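Local coordinates for protein similarities with probable monooxygenase (Photorhabdus luminescens, PDB 4HB9) that binds flavin-adenine dinucleotide and probably acts as a flavin-dependent monooxygenase related to the aromatic ring hydroxylases, at residues S273-I276 with S277-P280; T260-A264 with E265-D269; I145-A148 with D149-E153. All coordinates share one frame; numbering follows the deposited sequence. Where two conformers were deposited one is given.

Contact 1 of 3, residues S273-I276 with S277-P280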
# COMPACT_ATOMS: atom_id res chain seq x y z
N SER A 273 -18.23 4.65 -21.15
CA SER A 273 -18.41 3.89 -22.41
C SER A 273 -18.45 2.38 -22.18
O SER A 273 -19.21 1.67 -22.85
CB SER A 273 -17.36 4.22 -23.46
OG SER A 273 -16.11 3.57 -23.19
N ARG A 274 -17.66 1.90 -21.22
CA ARG A 274 -17.67 0.47 -20.89
C ARG A 274 -18.95 0.05 -20.15
O ARG A 274 -19.29 -1.12 -20.14
CB ARG A 274 -16.44 0.12 -20.05
CG ARG A 274 -15.13 0.34 -20.78
CD ARG A 274 -14.97 -0.63 -21.95
NE ARG A 274 -13.63 -0.59 -22.55
CZ ARG A 274 -13.22 0.27 -23.47
NH1 ARG A 274 -11.99 0.19 -23.93
NH2 ARG A 274 -14.03 1.24 -23.92
N MSE A 275 -19.67 1.02 -19.56
CA MSE A 275 -20.86 0.72 -18.79
C MSE A 275 -22.15 1.06 -19.50
O MSE A 275 -23.16 1.27 -18.85
CB MSE A 275 -20.80 1.51 -17.48
CG MSE A 275 -19.61 1.08 -16.64
SE MSE A 275 -19.64 1.86 -14.83
CE MSE A 275 -20.11 3.74 -15.17
N ILE A 276 -22.14 1.11 -20.82
CA ILE A 276 -23.37 1.42 -21.56
C ILE A 276 -24.32 0.26 -21.23
O ILE A 276 -23.97 -0.92 -21.33
CB ILE A 276 -23.15 1.54 -23.08
CG1 ILE A 276 -22.21 2.71 -23.40
CG2 ILE A 276 -24.49 1.78 -23.78
CD1 ILE A 276 -21.58 2.64 -24.77
N SER A 277 -25.50 0.63 -20.78
CA SER A 277 -26.58 -0.30 -20.40
C SER A 277 -26.55 -0.67 -18.93
O SER A 277 -27.54 -1.17 -18.40
CB SER A 277 -26.64 -1.56 -21.29
OG SER A 277 -25.78 -2.61 -20.82
N TRP A 278 -25.45 -0.40 -18.22
CA TRP A 278 -25.41 -0.73 -16.80
C TRP A 278 -26.30 0.27 -16.05
O TRP A 278 -26.63 1.35 -16.54
CB TRP A 278 -24.00 -0.66 -16.20
CG TRP A 278 -22.97 -1.54 -16.80
CD1 TRP A 278 -23.00 -2.15 -18.02
CD2 TRP A 278 -21.72 -1.89 -16.20
NE1 TRP A 278 -21.83 -2.87 -18.21
CE2 TRP A 278 -21.03 -2.70 -17.11
CE3 TRP A 278 -21.12 -1.58 -14.98
CZ2 TRP A 278 -19.76 -3.24 -16.83
CZ3 TRP A 278 -19.86 -2.09 -14.70
CH2 TRP A 278 -19.20 -2.91 -15.62
N ASP A 279 -26.60 -0.08 -14.81
CA ASP A 279 -27.51 0.69 -14.01
C ASP A 279 -27.10 2.16 -13.86
O ASP A 279 -25.93 2.47 -13.63
CB ASP A 279 -27.66 0.09 -12.64
CG ASP A 279 -28.86 0.64 -11.90
OD1 ASP A 279 -30.00 0.16 -12.19
OD2 ASP A 279 -28.66 1.53 -11.06
N PRO A 280 -28.08 3.07 -13.98
CA PRO A 280 -27.79 4.50 -13.90
C PRO A 280 -27.03 4.96 -12.65
O PRO A 280 -26.28 5.91 -12.73
CB PRO A 280 -29.18 5.14 -13.94
CG PRO A 280 -30.00 4.20 -14.75
CD PRO A 280 -29.47 2.82 -14.41

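Contact 2 of 3, residues T260-A264 with E265-D269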
# COMPACT_ATOMS: atom_id res chain seq x y z
N THR A 260 -2.50 5.00 -19.69
CA THR A 260 -1.87 5.68 -18.56
C THR A 260 -1.57 7.17 -18.83
O THR A 260 -1.38 7.94 -17.89
CB THR A 260 -0.60 4.95 -18.08
OG1 THR A 260 0.25 4.72 -19.19
CG2 THR A 260 -0.98 3.66 -17.42
N ASP A 261 -1.59 7.58 -20.09
CA ASP A 261 -1.43 9.00 -20.43
C ASP A 261 -2.76 9.74 -20.66
O ASP A 261 -2.74 10.90 -21.03
CB ASP A 261 -0.56 9.15 -21.68
CG ASP A 261 0.83 8.60 -21.49
OD1 ASP A 261 1.36 8.63 -20.36
OD2 ASP A 261 1.39 8.12 -22.50
N PHE A 262 -3.90 9.08 -20.44
CA PHE A 262 -5.19 9.72 -20.70
C PHE A 262 -5.47 10.82 -19.66
O PHE A 262 -5.15 10.66 -18.49
CB PHE A 262 -6.33 8.70 -20.65
CG PHE A 262 -6.68 8.08 -21.99
CD1 PHE A 262 -8.00 7.84 -22.31
CD2 PHE A 262 -5.70 7.72 -22.90
CE1 PHE A 262 -8.35 7.27 -23.52
CE2 PHE A 262 -6.05 7.15 -24.11
CZ PHE A 262 -7.39 6.94 -24.43
N SER A 263 -6.10 11.91 -20.08
CA SER A 263 -6.62 12.90 -19.14
C SER A 263 -7.67 12.27 -18.22
O SER A 263 -8.29 11.27 -18.57
CB SER A 263 -7.26 14.07 -19.89
OG SER A 263 -8.47 13.70 -20.51
N ALA A 264 -7.90 12.90 -17.07
CA ALA A 264 -8.91 12.41 -16.13
C ALA A 264 -10.27 12.36 -16.81
O ALA A 264 -11.04 11.41 -16.62
CB ALA A 264 -8.96 13.30 -14.89
N GLU A 265 -10.54 13.33 -17.66
CA GLU A 265 -11.82 13.44 -18.34
C GLU A 265 -12.01 12.28 -19.35
O GLU A 265 -13.10 11.71 -19.48
CB GLU A 265 -11.90 14.82 -19.01
CG GLU A 265 -11.97 16.00 -18.02
CD GLU A 265 -10.65 16.42 -17.33
OE1 GLU A 265 -10.76 17.12 -16.29
OE2 GLU A 265 -9.53 16.09 -17.79
N ALA A 266 -10.94 11.94 -20.04
CA ALA A 266 -10.97 10.82 -21.00
C ALA A 266 -11.11 9.46 -20.28
O ALA A 266 -11.80 8.57 -20.80
CB ALA A 266 -9.72 10.83 -21.84
N LEU A 267 -10.48 9.32 -19.12
CA LEU A 267 -10.62 8.13 -18.30
C LEU A 267 -12.06 7.96 -17.85
O LEU A 267 -12.60 6.87 -17.94
CB LEU A 267 -9.65 8.13 -17.11
CG LEU A 267 -8.17 8.03 -17.46
CD1 LEU A 267 -7.28 8.34 -16.28
CD2 LEU A 267 -7.87 6.62 -18.01
N CYS A 268 -12.67 9.05 -17.39
CA CYS A 268 -14.07 9.04 -16.99
C CYS A 268 -14.98 8.62 -18.16
O CYS A 268 -15.81 7.73 -18.02
CB CYS A 268 -14.46 10.44 -16.49
SG CYS A 268 -15.91 10.50 -15.41
N ASP A 269 -14.81 9.27 -19.30
CA ASP A 269 -15.52 8.93 -20.52
C ASP A 269 -15.34 7.47 -20.88
O ASP A 269 -16.28 6.79 -21.25
CB ASP A 269 -15.01 9.79 -21.69
CG ASP A 269 -15.57 11.20 -21.65
OD1 ASP A 269 -16.57 11.42 -20.91
OD2 ASP A 269 -15.00 12.09 -22.36

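Contact 3 of 3, residues I145-A148 with D149-E153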
# COMPACT_ATOMS: atom_id res chain seq x y z
N ILE A 145 26.33 3.18 2.91
CA ILE A 145 25.22 3.61 2.07
C ILE A 145 25.58 4.90 1.37
O ILE A 145 26.03 5.83 2.02
CB ILE A 145 23.94 3.90 2.91
CG1 ILE A 145 23.65 2.76 3.89
CG2 ILE A 145 22.75 4.12 1.98
CD1 ILE A 145 22.71 3.17 5.02
N PHE A 146 25.37 4.96 0.05
CA PHE A 146 25.60 6.18 -0.72
C PHE A 146 24.29 6.83 -1.15
O PHE A 146 23.44 6.16 -1.70
CB PHE A 146 26.37 5.84 -1.99
CG PHE A 146 27.74 5.25 -1.74
CD1 PHE A 146 28.87 6.04 -1.81
CD2 PHE A 146 27.88 3.92 -1.41
CE1 PHE A 146 30.13 5.51 -1.58
CE2 PHE A 146 29.14 3.38 -1.17
CZ PHE A 146 30.27 4.17 -1.26
N PHE A 147 24.20 8.15 -0.97
CA PHE A 147 23.03 8.91 -1.36
C PHE A 147 23.28 9.80 -2.58
O PHE A 147 24.42 10.09 -2.93
CB PHE A 147 22.53 9.73 -0.17
CG PHE A 147 22.26 8.88 1.03
CD1 PHE A 147 21.11 8.10 1.09
CD2 PHE A 147 23.17 8.81 2.06
CE1 PHE A 147 20.86 7.28 2.18
CE2 PHE A 147 22.93 8.00 3.16
CZ PHE A 147 21.78 7.23 3.22
N ALA A 148 22.19 10.21 -3.23
CA ALA A 148 22.28 10.93 -4.51
C ALA A 148 23.00 12.27 -4.40
O ALA A 148 23.57 12.76 -5.38
CB ALA A 148 20.89 11.16 -5.08
N ASP A 149 22.92 12.88 -3.23
CA ASP A 149 23.59 14.17 -3.00
C ASP A 149 25.09 14.00 -2.73
O ASP A 149 25.80 15.00 -2.50
CB ASP A 149 22.93 14.95 -1.85
CG ASP A 149 23.13 14.30 -0.48
OD1 ASP A 149 23.64 13.16 -0.35
OD2 ASP A 149 22.75 14.97 0.51
N GLY A 150 25.57 12.76 -2.74
CA GLY A 150 27.01 12.49 -2.58
C GLY A 150 27.42 12.19 -1.14
O GLY A 150 28.60 11.91 -0.85
N SER A 151 26.46 12.22 -0.22
CA SER A 151 26.76 11.84 1.15
C SER A 151 26.76 10.33 1.32
O SER A 151 26.35 9.59 0.41
CB SER A 151 25.77 12.50 2.13
OG SER A 151 24.43 12.10 1.89
N HIS A 152 27.24 9.88 2.49
CA HIS A 152 27.24 8.46 2.85
C HIS A 152 27.10 8.29 4.35
O HIS A 152 27.38 9.20 5.14
CB HIS A 152 28.52 7.77 2.39
CG HIS A 152 29.74 8.24 3.11
ND1 HIS A 152 30.25 7.59 4.21
CD2 HIS A 152 30.51 9.34 2.92
CE1 HIS A 152 31.30 8.26 4.66
NE2 HIS A 152 31.47 9.32 3.90
N GLU A 153 26.63 7.10 4.74
CA GLU A 153 26.55 6.72 6.13
C GLU A 153 26.91 5.25 6.25
O GLU A 153 26.69 4.47 5.32
CB GLU A 153 25.13 6.90 6.67
CG GLU A 153 24.58 8.32 6.61
CD GLU A 153 25.19 9.24 7.66
OE1 GLU A 153 25.02 10.48 7.53
OE2 GLU A 153 25.84 8.74 8.61
O HOH W 1 27.13 9.19 -2.51

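Contact 1 of 3, residues S273-I276 with S277-P280
Met-275, built as selenomethionine, lies over one face of the Trp-278 indole three residues further on, and the two side chains cross at about a right angle. The backbone starts the overlap: Met-275 CA sits 3.5 Å from the centroid of the five-membered ring, only 4° off its normal, a CH-pi contact squarely over the face. From there the side chain runs out across the six-membered ring. Its CG approaches Trp-278 CE3 to 3.5 Å, offset toward the rim, and SE stands 4.5 Å from the centroid of the six-membered ring in an oblique Met-aromatic contact. The indole reaches this place because Trp-278 CG is anti to its own carbonyl carbon (chi1 -59°), which folds the ring back over Met-275, the first residue of the same turn. That turn, type II from Met-275 to Trp-278, is closed by Trp-278 N donating to Met-275 O at 2.9 Å, the donor standing above the carbonyl plane. At the corner Ser-277 OG is crowded against Ile-276 O at 2.5 Å, in the carbonyl plane, so short that the strength of this bond is doubtful. His-283 NE2 is a second partner of Met-275 O, while Leu-220 of strand 218-228 touches both Met-275 and Trp-278. The contact thus ends helix 264-274 with a turn whose buried flank is apolar and whose corner, Ile-276 and Ser-277, is exposed. Dispersion and CH-pi attraction probably help to hold the indole against the chain, and the Met-275 carbonyl, gripped by both an amide and an imidazole, ties this turn to helix 280-287.

Contact 2 of 3, residues T260-A264 with E265-D269
Ser-263 and Ala-266 make the capping bond at the start of helix 264-274: Ala-266 N donates to Ser-263 OG at 3.1 Å, with an N-H...O angle of 155°. The hydroxyl turns forward, toward the amide three residues on, because chi1 of Ser-263 (71°) sets OG between the backbone N and the carbonyl carbon. Ser-263 is therefore the N-cap, and its own carbonyl begins the helical pattern by accepting from Leu-267 N at 3.0 Å. One residue on, Cys-268 N reaches Ala-264 O, also at 3.0 Å.

Beyond these bonds, Phe-262 packs just ahead of the cap. Its ring comes obliquely to the methyl of Ala-266, CD1 to CB 3.5 Å, while its CB lies 3.7 Å from CD2 of Leu-267. The same Ala-266 CB is 3.4 Å from Ser-263 OG, wedged between hydroxyl and ring. Pro-256 touches Phe-262 from earlier in the same loop, and Leu-267, the buried member, packs on Ile-259, Ile-294 and Pro-296. The chemistry is that of a capped helix start with a hydrophobic staple: a first-turn amide finds its acceptor in a side chain, and Phe-262, just before the N-cap, meets Leu-267 across it.

Contact 3 of 3, residues I145-A148 with D149-E153
Phe-147 and Ser-151 face each other across a tight hairpin, and their first torsions bring ring and hydroxyl together: Phe-147 CG is anti to its carbonyl carbon (chi1 -55°), whereas Ser-151 OG lies between its backbone N and carbonyl carbon (chi1 61°). Ser-151 OG thus meets Phe-147 CD2 obliquely at 3.5 Å. Further along, the edge of the ring meets Glu-153 CG, 3.8 Å from CE2. Asp-149 OD1 is gripped twice by Ser-151: the hydroxyl OG donates at 2.6 Å to its syn lone pair, and the amide N comes from above the carboxylate plane at 3.0 Å, forming an Asx turn. Lys-130 NZ is a further partner of Ser-151 OG.

The backbone makes a type I turn from Phe-147 to Gly-150 with a G1 bulge. Phe-147 O accepts from Gly-150 N, Phe-147 N donates almost straight to Ser-151 O at 2.9 Å, and one water bridges the two carbonyls. Gly-150 has positive phi (94°), at which a CB would press on the preceding carbonyl oxygen. Ile-145 and Glu-153 then form an antiparallel hydrogen-bonded pair.

Strand 143-147 is the middle of a three-stranded antiparallel sheet, between 152-155 and 132-137. On the Ile-145 and Glu-153 face the hairpin packs on Tyr-30 of strand 26-30, whose ring also meets Phe-147, and Ile-145 rests on the FAD-binding Phe-132.

Contact 3 comes first along the chain, at the hairpin of strands 143-147 and 152-155, followed by contact 2 and then contact 1. The last two share helix 264-274: contact 2 caps its start, contact 1 forms the turn that leaves its end, and their centres lie about 17 Å apart. Contact 3 is remote, its centre about 39 Å from that of contact 2 and 53 Å from that of contact 1, on the opposite side of the chain's centre from contact 1. Its touches on Phe-132 and Tyr-30 place it beside the parallel sheet, the Phe-147 side chain about 6 Å from FAD. Contacts 1 and 2 lie by the mixed sheet, away from the FAD-binding residues, the Leu-267 side chain about 13 Å from FAD.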